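Local coordinates for transcriptional regulator, IclR family (Alicyclobacillus acidocaldarius subsp. acidocaldarius, PDB 5TJJ), which probably acts as a DNA-binding transcription factor of the IclR family, pairing a helix-turn-helix domain with a GAF-related C-terminal domain, at residues D82-D85 and V86-A90; E156-W159 and R160-R164; A239-A242 and L243-A247. All coordinates share one frame; numbering follows the deposited sequence.

Contact 1 of 3, residues D82-D85 and V86-A90; sequences DLND and VYAHA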
ATOM      1  N   ASP A  82      -6.898   0.965  -2.854  1.00 43.67           N
ATOM      2  CA  ASP A  82      -8.047   1.564  -3.556  1.00 48.30           C
ATOM      3  C   ASP A  82      -9.248   0.584  -3.593  1.00 46.85           C
ATOM      4  O   ASP A  82     -10.372   0.989  -3.424  1.00 49.30           O
ATOM      5  CB  ASP A  82      -7.593   2.029  -4.948  1.00 51.70           C
ATOM      6  CG  ASP A  82      -8.681   2.644  -5.731  1.00 57.40           C
ATOM      7  OD1 ASP A  82      -8.951   3.852  -5.553  1.00 63.61           O
ATOM      8  OD2 ASP A  82      -9.266   1.917  -6.549  1.00 61.45           O
ATOM      9  N   LEU A  83      -8.984  -0.706  -3.746  1.00 45.00           N
ATOM     10  CA  LEU A  83     -10.015  -1.732  -3.690  1.00 45.14           C
ATOM     11  C   LEU A  83     -10.579  -1.929  -2.273  1.00 44.59           C
ATOM     12  O   LEU A  83     -11.780  -1.877  -2.071  1.00 45.09           O
ATOM     13  CB  LEU A  83      -9.447  -3.064  -4.197  1.00 44.71           C
ATOM     14  CG  LEU A  83     -10.505  -4.165  -4.399  1.00 46.16           C
ATOM     15  CD1 LEU A  83     -11.453  -3.836  -5.549  1.00 47.48           C
ATOM     16  CD2 LEU A  83      -9.825  -5.506  -4.609  1.00 45.20           C
ATOM     17  N   ASN A  84      -9.679  -2.180  -1.325  1.00 42.72           N
ATOM     18  CA  ASN A  84      -9.994  -2.334   0.082  1.00 42.22           C
ATOM     19  C   ASN A  84      -8.854  -1.765   0.903  1.00 41.26           C
ATOM     20  O   ASN A  84      -7.750  -2.314   0.891  1.00 40.23           O
ATOM     21  CB  ASN A  84     -10.144  -3.817   0.449  1.00 40.78           C
ATOM     22  CG  ASN A  84     -11.458  -4.416  -0.030  1.00 41.58           C
ATOM     23  OD1 ASN A  84     -12.528  -3.862   0.180  1.00 42.00           O
ATOM     24  ND2 ASN A  84     -11.369  -5.563  -0.667  1.00 41.15           N
ATOM     25  N   ASP A  85      -9.113  -0.700   1.651  1.00 42.04           N
ATOM     26  CA  ASP A  85      -8.048  -0.100   2.419  1.00 43.62           C
ATOM     27  C   ASP A  85      -7.890  -0.849   3.752  1.00 44.35           C
ATOM     28  O   ASP A  85      -8.586  -1.849   3.993  1.00 44.93           O
ATOM     29  CB  ASP A  85      -8.201   1.427   2.496  1.00 46.13           C
ATOM     30  CG  ASP A  85      -9.286   1.892   3.434  1.00 49.42           C
ATOM     31  OD1 ASP A  85     -10.109   1.093   3.920  1.00 48.88           O
ATOM     32  OD2 ASP A  85      -9.290   3.117   3.694  1.00 55.00           O
ATOM     33  N   VAL A  86      -6.938  -0.423   4.578  1.00 44.34           N
ATOM     34  CA  VAL A  86      -6.617  -1.143   5.820  1.00 43.94           C
ATOM     35  C   VAL A  86      -7.836  -1.258   6.739  1.00 45.67           C
ATOM     36  O   VAL A  86      -8.091  -2.314   7.305  1.00 45.11           O
ATOM     37  CB  VAL A  86      -5.423  -0.486   6.552  1.00 43.96           C
ATOM     38  CG1 VAL A  86      -5.241  -1.043   7.954  1.00 44.55           C
ATOM     39  CG2 VAL A  86      -4.157  -0.698   5.736  1.00 42.66           C
ATOM     40  N   TYR A  87      -8.616  -0.194   6.830  1.00 48.44           N
ATOM     41  CA  TYR A  87      -9.763  -0.164   7.734  1.00 51.52           C
ATOM     42  C   TYR A  87     -10.794  -1.216   7.254  1.00 48.20           C
ATOM     43  O   TYR A  87     -11.261  -2.007   8.051  1.00 47.32           O
ATOM     44  CB  TYR A  87     -10.350   1.265   7.871  1.00 56.05           C
ATOM     45  CG  TYR A  87      -9.436   2.296   8.593  1.00 61.82           C
ATOM     46  CD1 TYR A  87      -8.023   2.299   8.451  1.00 63.85           C
ATOM     47  CD2 TYR A  87      -9.981   3.301   9.388  1.00 67.25           C
ATOM     48  CE1 TYR A  87      -7.220   3.247   9.088  1.00 64.95           C
ATOM     49  CE2 TYR A  87      -9.176   4.244  10.028  1.00 69.57           C
ATOM     50  CZ  TYR A  87      -7.803   4.209   9.876  1.00 67.78           C
ATOM     51  OH  TYR A  87      -7.013   5.144  10.508  1.00 70.17           O
ATOM     52  N   ALA A  88     -11.073  -1.261   5.949  1.00 46.08           N
ATOM     53  CA  ALA A  88     -11.905  -2.334   5.328  1.00 44.23           C
ATOM     54  C   ALA A  88     -11.438  -3.757   5.654  1.00 41.85           C
ATOM     55  O   ALA A  88     -12.244  -4.615   6.027  1.00 41.81           O
ATOM     56  CB  ALA A  88     -11.979  -2.155   3.812  1.00 42.93           C
ATOM     57  N   HIS A  89     -10.132  -4.002   5.509  1.00 40.47           N
ATOM     58  CA  HIS A  89      -9.538  -5.296   5.883  1.00 38.34           C
ATOM     59  C   HIS A  89      -9.635  -5.568   7.358  1.00 39.91           C
ATOM     60  O   HIS A  89      -9.819  -6.728   7.764  1.00 42.07           O
ATOM     61  CB  HIS A  89      -8.084  -5.383   5.454  1.00 36.34           C
ATOM     62  CG  HIS A  89      -7.923  -5.559   3.981  1.00 35.80           C
ATOM     63  ND1 HIS A  89      -8.176  -6.756   3.352  1.00 34.59           N
ATOM     64  CD2 HIS A  89      -7.560  -4.689   3.007  1.00 35.73           C
ATOM     65  CE1 HIS A  89      -7.975  -6.620   2.059  1.00 34.38           C
ATOM     66  NE2 HIS A  89      -7.590  -5.380   1.824  1.00 35.06           N
ATOM     67  N   ALA A  90      -9.468  -4.516   8.152  1.00 40.37           N
ATOM     68  CA  ALA A  90      -9.611  -4.609   9.595  1.00 42.53           C
ATOM     69  C   ALA A  90     -11.032  -5.030   9.932  1.00 44.26           C
ATOM     70  O   ALA A  90     -11.215  -5.938  10.743  1.00 44.22           O
ATOM     71  CB  ALA A  90      -9.244  -3.299  10.288  1.00 43.42           C
TER
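A first torsion of +75° at D85 sets CG between its own backbone N and carbonyl carbon, and from there the carboxylate reaches forward over the first turn of helix 86-101 to meet the amide of A88. At H89, chi1 of -73° places CG anti to the carbonyl carbon, and the imidazole turns back beside N84 and D85. D85 is the N-cap. Its OD1 accepts from A88 N at 3.3 Å, and the N-H...O angle of 174° makes this capping bond almost straight. The main-chain oxygen of D85 is used as well, receiving H89 N at 3.1 Å and closing the first i to i+4 turn. Around these two bonds a methyl and a ring close in: CB of A88 lies 3.4 Å from D85 O, and the H89 ring presents its edge to the N84 carbonyl, CD2 being 3.2 Å from N84 O. On the same ring, NE2 comes to 3.3 Å from N84 CB, so the imidazole lies against N84, the first residue past helix 73-83. With the ring cut back to an alanine here, CB and the carbonyl of N84 would probably lose their flat neighbour, and P71 of the second subunit its packing surface. N84 and D85 are the two non-helical residues between helix 73-83 and helix 86-101, D85 capping the second, which makes this a two-residue joint between consecutive helices. The second subunit packs against it, its S68 on L83, its I74 on V86 and its P71 on H89, while on the Y87 side a weak hydrogen bond links the phenol oxygen to K109 of strand 104-110.

Contact 2 of 3, residues E156-W159 and R160-R164; sequences ESTW and RRVLR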
ATOM      1  N   GLU A 156       4.726   7.461  30.353  1.00 46.18           N
ATOM      2  CA  GLU A 156       4.187   7.557  31.699  1.00 47.54           C
ATOM      3  C   GLU A 156       3.750   8.961  32.062  1.00 46.16           C
ATOM      4  O   GLU A 156       2.844   9.093  32.890  1.00 45.58           O
ATOM      5  CB  GLU A 156       5.177   7.045  32.751  1.00 51.80           C
ATOM      6  CG  GLU A 156       5.078   5.531  32.963  1.00 56.65           C
ATOM      7  CD  GLU A 156       6.415   4.845  33.191  1.00 60.10           C
ATOM      8  OE1 GLU A 156       6.682   3.850  32.479  1.00 62.55           O
ATOM      9  OE2 GLU A 156       7.190   5.304  34.068  1.00 63.84           O
ATOM     10  N   SER A 157       4.356   9.993  31.457  1.00 43.81           N
ATOM     11  CA  SER A 157       3.920  11.399  31.700  1.00 43.62           C
ATOM     12  C   SER A 157       2.446  11.624  31.312  1.00 42.04           C
ATOM     13  O   SER A 157       1.764  12.369  31.964  1.00 42.28           O
ATOM     14  CB  SER A 157       4.848  12.431  31.029  1.00 43.59           C
ATOM     15  OG  SER A 157       4.853  12.249  29.632  1.00 44.73           O
ATOM     16  N   THR A 158       1.966  10.941  30.279  1.00 40.92           N
ATOM     17  CA  THR A 158       0.561  10.971  29.908  1.00 39.79           C
ATOM     18  C   THR A 158      -0.297  10.255  30.961  1.00 39.58           C
ATOM     19  O   THR A 158      -1.386  10.723  31.296  1.00 38.71           O
ATOM     20  CB  THR A 158       0.358  10.304  28.532  1.00 39.63           C
ATOM     21  OG1 THR A 158       1.201  10.945  27.566  1.00 40.06           O
ATOM     22  CG2 THR A 158      -1.111  10.397  28.068  1.00 39.81           C
ATOM     23  N   TRP A 159       0.189   9.131  31.486  1.00 38.60           N
ATOM     24  CA  TRP A 159      -0.570   8.425  32.507  1.00 39.23           C
ATOM     25  C   TRP A 159      -0.819   9.378  33.662  1.00 39.91           C
ATOM     26  O   TRP A 159      -1.933   9.481  34.153  1.00 41.21           O
ATOM     27  CB  TRP A 159       0.157   7.216  33.115  1.00 38.87           C
ATOM     28  CG  TRP A 159       0.552   6.152  32.258  1.00 37.72           C
ATOM     29  CD1 TRP A 159       0.297   6.014  30.927  1.00 36.81           C
ATOM     30  CD2 TRP A 159       1.262   4.981  32.663  1.00 38.42           C
ATOM     31  NE1 TRP A 159       0.822   4.826  30.460  1.00 36.46           N
ATOM     32  CE2 TRP A 159       1.413   4.162  31.506  1.00 38.08           C
ATOM     33  CE3 TRP A 159       1.796   4.544  33.881  1.00 39.22           C
ATOM     34  CZ2 TRP A 159       2.064   2.924  31.540  1.00 38.40           C
ATOM     35  CZ3 TRP A 159       2.470   3.327  33.916  1.00 40.55           C
ATOM     36  CH2 TRP A 159       2.585   2.519  32.746  1.00 39.94           C
ATOM     37  N   ARG A 160       0.241  10.041  34.099  1.00 40.56           N
ATOM     38  CA  ARG A 160       0.161  10.952  35.218  1.00 42.72           C
ATOM     39  C   ARG A 160      -0.741  12.145  34.933  1.00 42.59           C
ATOM     40  O   ARG A 160      -1.503  12.542  35.830  1.00 43.34           O
ATOM     41  CB  ARG A 160       1.542  11.399  35.677  1.00 45.08           C
ATOM     42  CG  ARG A 160       2.317  10.307  36.385  1.00 47.74           C
ATOM     43  CD  ARG A 160       3.547  10.848  37.082  1.00 50.27           C
ATOM     44  NE  ARG A 160       4.584  11.159  36.113  1.00 52.20           N
ATOM     45  CZ  ARG A 160       5.422  10.276  35.544  1.00 54.06           C
ATOM     46  NH1 ARG A 160       6.338  10.716  34.672  1.00 52.63           N
ATOM     47  NH2 ARG A 160       5.361   8.959  35.834  1.00 55.75           N
ATOM     48  N   ARG A 161      -0.696  12.682  33.709  1.00 40.84           N
ATOM     49  CA  ARG A 161      -1.591  13.776  33.340  1.00 42.17           C
ATOM     50  C   ARG A 161      -3.048  13.327  33.423  1.00 42.88           C
ATOM     51  O   ARG A 161      -3.872  13.989  34.052  1.00 44.04           O
ATOM     52  CB  ARG A 161      -1.298  14.353  31.931  1.00 41.06           C
ATOM     53  CG  ARG A 161      -2.192  15.549  31.564  1.00 41.39           C
ATOM     54  CD  ARG A 161      -1.958  16.095  30.167  1.00 41.85           C
ATOM     55  NE  ARG A 161      -2.139  15.076  29.118  1.00 41.65           N
ATOM     56  CZ  ARG A 161      -3.316  14.566  28.728  1.00 41.18           C
ATOM     57  NH1 ARG A 161      -4.460  14.922  29.318  1.00 41.59           N
ATOM     58  NH2 ARG A 161      -3.337  13.662  27.769  1.00 40.92           N
ATOM     59  N   VAL A 162      -3.361  12.207  32.784  1.00 43.78           N
ATOM     60  CA  VAL A 162      -4.743  11.707  32.739  1.00 45.37           C
ATOM     61  C   VAL A 162      -5.279  11.380  34.148  1.00 47.52           C
ATOM     62  O   VAL A 162      -6.432  11.726  34.481  1.00 48.79           O
ATOM     63  CB  VAL A 162      -4.854  10.507  31.793  1.00 45.59           C
ATOM     64  CG1 VAL A 162      -6.219   9.851  31.904  1.00 47.48           C
ATOM     65  CG2 VAL A 162      -4.603  10.952  30.348  1.00 45.19           C
ATOM     66  N   LEU A 163      -4.424  10.774  34.971  1.00 47.89           N
ATOM     67  CA  LEU A 163      -4.750  10.499  36.361  1.00 51.21           C
ATOM     68  C   LEU A 163      -4.959  11.733  37.232  1.00 51.56           C
ATOM     69  O   LEU A 163      -5.950  11.792  37.945  1.00 53.02           O
ATOM     70  CB  LEU A 163      -3.743   9.530  37.013  1.00 54.14           C
ATOM     71  CG  LEU A 163      -4.190   8.047  36.973  1.00 56.42           C
ATOM     72  CD1 LEU A 163      -4.280   7.458  35.573  1.00 56.06           C
ATOM     73  CD2 LEU A 163      -3.245   7.191  37.799  1.00 59.34           C
ATOM     74  N   ARG A 164      -4.047  12.698  37.189  1.00 50.98           N
ATOM     75  CA  ARG A 164      -4.244  13.960  37.897  1.00 52.63           C
ATOM     76  C   ARG A 164      -5.581  14.645  37.528  1.00 52.72           C
ATOM     77  O   ARG A 164      -6.199  15.269  38.377  1.00 54.45           O
ATOM     78  CB  ARG A 164      -3.118  14.954  37.598  1.00 54.27           C
ATOM     79  CG  ARG A 164      -1.720  14.673  38.158  1.00 56.94           C
ATOM     80  CD  ARG A 164      -1.617  14.688  39.689  1.00 61.01           C
ATOM     81  NE  ARG A 164      -1.944  13.372  40.241  1.00 63.03           N
ATOM     82  CZ  ARG A 164      -1.170  12.283  40.159  1.00 63.75           C
ATOM     83  NH1 ARG A 164       0.040  12.326  39.563  1.00 63.51           N
ATOM     84  NH2 ARG A 164      -1.618  11.136  40.668  1.00 65.12           N
TER
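Hydrogen bonding along the backbone carries the first turns of helix 156-164: R160 N donates to E156 O at 3.0 Å, R161 N to S157 O, V162 N to T158 O and L163 N to W159 O. The V162 bond is the straightest of these, at 174°. A further neutral bond runs from W159 NE1 to L151 O.

Flat-group packing comes next. The R160 chain, bent at chi3 (-75°), folds back along the helix until E156 O sits over the centre of one guanidinium face, 3.8 Å above its plane. NH2 thereby reaches E156 CB at 3.6 Å. The same glutamate lays its CG over one face of the W159 indole, 3.5 Å above the plane and offset toward the rim.

Van der Waals contacts of methyl groups follow: T158 and R161 run side by side, with CG2 4.0 Å from NH2, and L163 CD1 rests 3.4 Å from W159 O.

Charges are paired mostly beyond this turn. E156 OE2 and R160 NH2 stay 4.5 Å apart, too far for a salt bridge; E156 OE1 makes a long, weak ion pair with R189, whereas R161 bridges to D114 and E165. W159 and L163 thus give the nonpolar part of the face on helix 178-191, while R164, bridged to E178, and weakly E156 add charged links to it; the loose E156-R160 pair is likely to add only a modest attraction.

Contact 3 of 3, residues A239-A242 and L243-A247; sequences AVKA and LKESA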
ATOM      1  N   ALA A 239     -11.090 -15.322  23.310  1.00 47.33           N
ATOM      2  CA  ALA A 239     -11.214 -14.034  22.660  1.00 43.50           C
ATOM      3  C   ALA A 239      -9.877 -13.272  22.613  1.00 42.07           C
ATOM      4  O   ALA A 239      -9.551 -12.594  21.637  1.00 41.58           O
ATOM      5  CB  ALA A 239     -12.277 -13.235  23.373  1.00 42.53           C
ATOM      6  N   VAL A 240      -9.101 -13.393  23.678  1.00 42.80           N
ATOM      7  CA  VAL A 240      -7.754 -12.845  23.740  1.00 41.63           C
ATOM      8  C   VAL A 240      -6.920 -13.424  22.609  1.00 41.83           C
ATOM      9  O   VAL A 240      -6.244 -12.689  21.902  1.00 41.01           O
ATOM     10  CB  VAL A 240      -7.088 -13.140  25.110  1.00 42.56           C
ATOM     11  CG1 VAL A 240      -5.581 -12.832  25.098  1.00 42.17           C
ATOM     12  CG2 VAL A 240      -7.782 -12.323  26.181  1.00 42.73           C
ATOM     13  N   LYS A 241      -7.003 -14.735  22.432  1.00 44.48           N
ATOM     14  CA  LYS A 241      -6.222 -15.429  21.415  1.00 46.32           C
ATOM     15  C   LYS A 241      -6.665 -15.022  19.990  1.00 44.67           C
ATOM     16  O   LYS A 241      -5.823 -14.798  19.134  1.00 45.13           O
ATOM     17  CB  LYS A 241      -6.270 -16.943  21.654  1.00 51.46           C
ATOM     18  CG  LYS A 241      -5.155 -17.735  20.972  1.00 56.28           C
ATOM     19  CD  LYS A 241      -5.332 -19.249  21.139  1.00 60.58           C
ATOM     20  CE  LYS A 241      -5.002 -19.998  19.859  1.00 62.82           C
ATOM     21  NZ  LYS A 241      -5.261 -21.452  20.036  1.00 68.27           N
ATOM     22  N   ALA A 242      -7.964 -14.839  19.766  1.00 43.95           N
ATOM     23  CA  ALA A 242      -8.479 -14.413  18.452  1.00 43.18           C
ATOM     24  C   ALA A 242      -8.144 -12.921  18.169  1.00 41.40           C
ATOM     25  O   ALA A 242      -7.606 -12.598  17.122  1.00 41.60           O
ATOM     26  CB  ALA A 242      -9.978 -14.679  18.361  1.00 43.91           C
ATOM     27  N   LEU A 243      -8.421 -12.042  19.123  1.00 38.57           N
ATOM     28  CA  LEU A 243      -8.018 -10.641  19.041  1.00 37.61           C
ATOM     29  C   LEU A 243      -6.527 -10.430  18.793  1.00 38.38           C
ATOM     30  O   LEU A 243      -6.167  -9.577  17.987  1.00 40.30           O
ATOM     31  CB  LEU A 243      -8.420  -9.881  20.321  1.00 35.93           C
ATOM     32  CG  LEU A 243      -9.938  -9.710  20.434  1.00 36.62           C
ATOM     33  CD1 LEU A 243     -10.292  -9.350  21.857  1.00 36.43           C
ATOM     34  CD2 LEU A 243     -10.464  -8.684  19.423  1.00 36.36           C
ATOM     35  N   LYS A 244      -5.667 -11.181  19.475  1.00 39.05           N
ATOM     36  CA  LYS A 244      -4.219 -11.102  19.204  1.00 40.83           C
ATOM     37  C   LYS A 244      -3.798 -11.586  17.830  1.00 42.11           C
ATOM     38  O   LYS A 244      -2.944 -10.953  17.226  1.00 42.02           O
ATOM     39  CB  LYS A 244      -3.399 -11.844  20.256  1.00 42.41           C
ATOM     40  CG  LYS A 244      -3.182 -11.017  21.495  1.00 42.71           C
ATOM     41  CD  LYS A 244      -2.459 -11.838  22.549  1.00 46.81           C
ATOM     42  CE  LYS A 244      -1.872 -10.946  23.637  1.00 47.57           C
ATOM     43  NZ  LYS A 244      -0.899 -11.737  24.439  1.00 51.45           N
ATOM     44  N   GLU A 245      -4.369 -12.693  17.343  1.00 45.20           N
ATOM     45  CA  GLU A 245      -4.096 -13.133  15.973  1.00 48.95           C
ATOM     46  C   GLU A 245      -4.510 -12.058  14.956  1.00 46.84           C
ATOM     47  O   GLU A 245      -3.748 -11.745  14.037  1.00 47.34           O
ATOM     48  CB  GLU A 245      -4.766 -14.468  15.661  1.00 55.21           C
ATOM     49  CG  GLU A 245      -4.093 -15.634  16.371  1.00 62.32           C
ATOM     50  CD  GLU A 245      -4.876 -16.948  16.296  1.00 69.64           C
ATOM     51  OE1 GLU A 245      -5.603 -17.158  15.295  1.00 73.61           O
ATOM     52  OE2 GLU A 245      -4.752 -17.782  17.239  1.00 74.95           O
ATOM     53  N   SER A 246      -5.684 -11.460  15.168  1.00 43.00           N
ATOM     54  CA  SER A 246      -6.155 -10.394  14.320  1.00 41.53           C
ATOM     55  C   SER A 246      -5.344  -9.124  14.468  1.00 39.90           C
ATOM     56  O   SER A 246      -5.078  -8.473  13.486  1.00 40.58           O
ATOM     57  CB  SER A 246      -7.630 -10.099  14.566  1.00 40.79           C
ATOM     58  OG  SER A 246      -8.398 -11.168  14.064  1.00 42.36           O
ATOM     59  N   ALA A 247      -4.958  -8.764  15.684  1.00 38.35           N
ATOM     60  CA  ALA A 247      -4.255  -7.490  15.898  1.00 37.34           C
ATOM     61  C   ALA A 247      -2.817  -7.530  15.327  1.00 37.55           C
ATOM     62  O   ALA A 247      -2.322  -6.540  14.798  1.00 36.99           O
ATOM     63  CB  ALA A 247      -4.258  -7.115  17.370  1.00 35.41           C
TER
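L243 and A239 meet within one turn of the long C-terminal helix 233-253, which packs with helix 86-101 against the antiparallel sheet of the GAF-related domain. Four amides find their acceptors four residues back: L243 N on A239 O at 2.8 Å, K244 N on V240 O, E245 N on K241 O and S246 N on A242 O. This i to i+4 pattern, with N-H...O angles of 161° to 166°, is that of a regular alpha-helix. A247 N continues it onto L243 O, and A247 O in turn is hydrogen-bonded to the S251 hydroxyl.

The carbonyls are also lined by carbon. L243, its CG anti to the carbonyl carbon (chi1 -69°), brings that atom to 3.1 Å from A239 O, while the rest of the side chain packs on V207 and V209 of strand 204-212 and on L222 and C224 of strand 218-227. V240 and K244 lie alongside each other, pointing the same way, with CG1 4.2 Å from CD.

Polar ends find partners farther off. K244 NZ donates to K191 O, and the buried S246 hydroxyl is satisfied by a hydrogen bond with the E93 carboxylate on helix 86-101, the helix on which A239, A242 and L243 also pack, through T101, H100 and V97. On the exposed side, K241 and E245 slant across one another without forming a salt bridge, NZ remaining 4.6 Å from OE2. Any attraction is probably modest at that distance; the closest touch between the two side chains is made by carbon, K241 CE lying 3.4 Å from E245 OE2.

In the fold
All three contacts are local and belong to the GAF-related C-terminal part of the protein, yet their settings differ. Contact 1 is a surface joint between two helices, covered partly by the second subunit, and its mark is a side-chain cap. Contacts 2 and 3 are partly buried, each inside a single helix and touched by no other chain of the assembly. Contact 3 has the sheet beneath it; contact 2 instead leans on helix 178-191 and is richer in arginine. Contacts 1 and 3 share helix 86-101, one at its start and the other packing on it, with nearest atoms about 7 Å apart. Contact 2 lies across the chain's centre from contact 1, their centres about 34 Å apart.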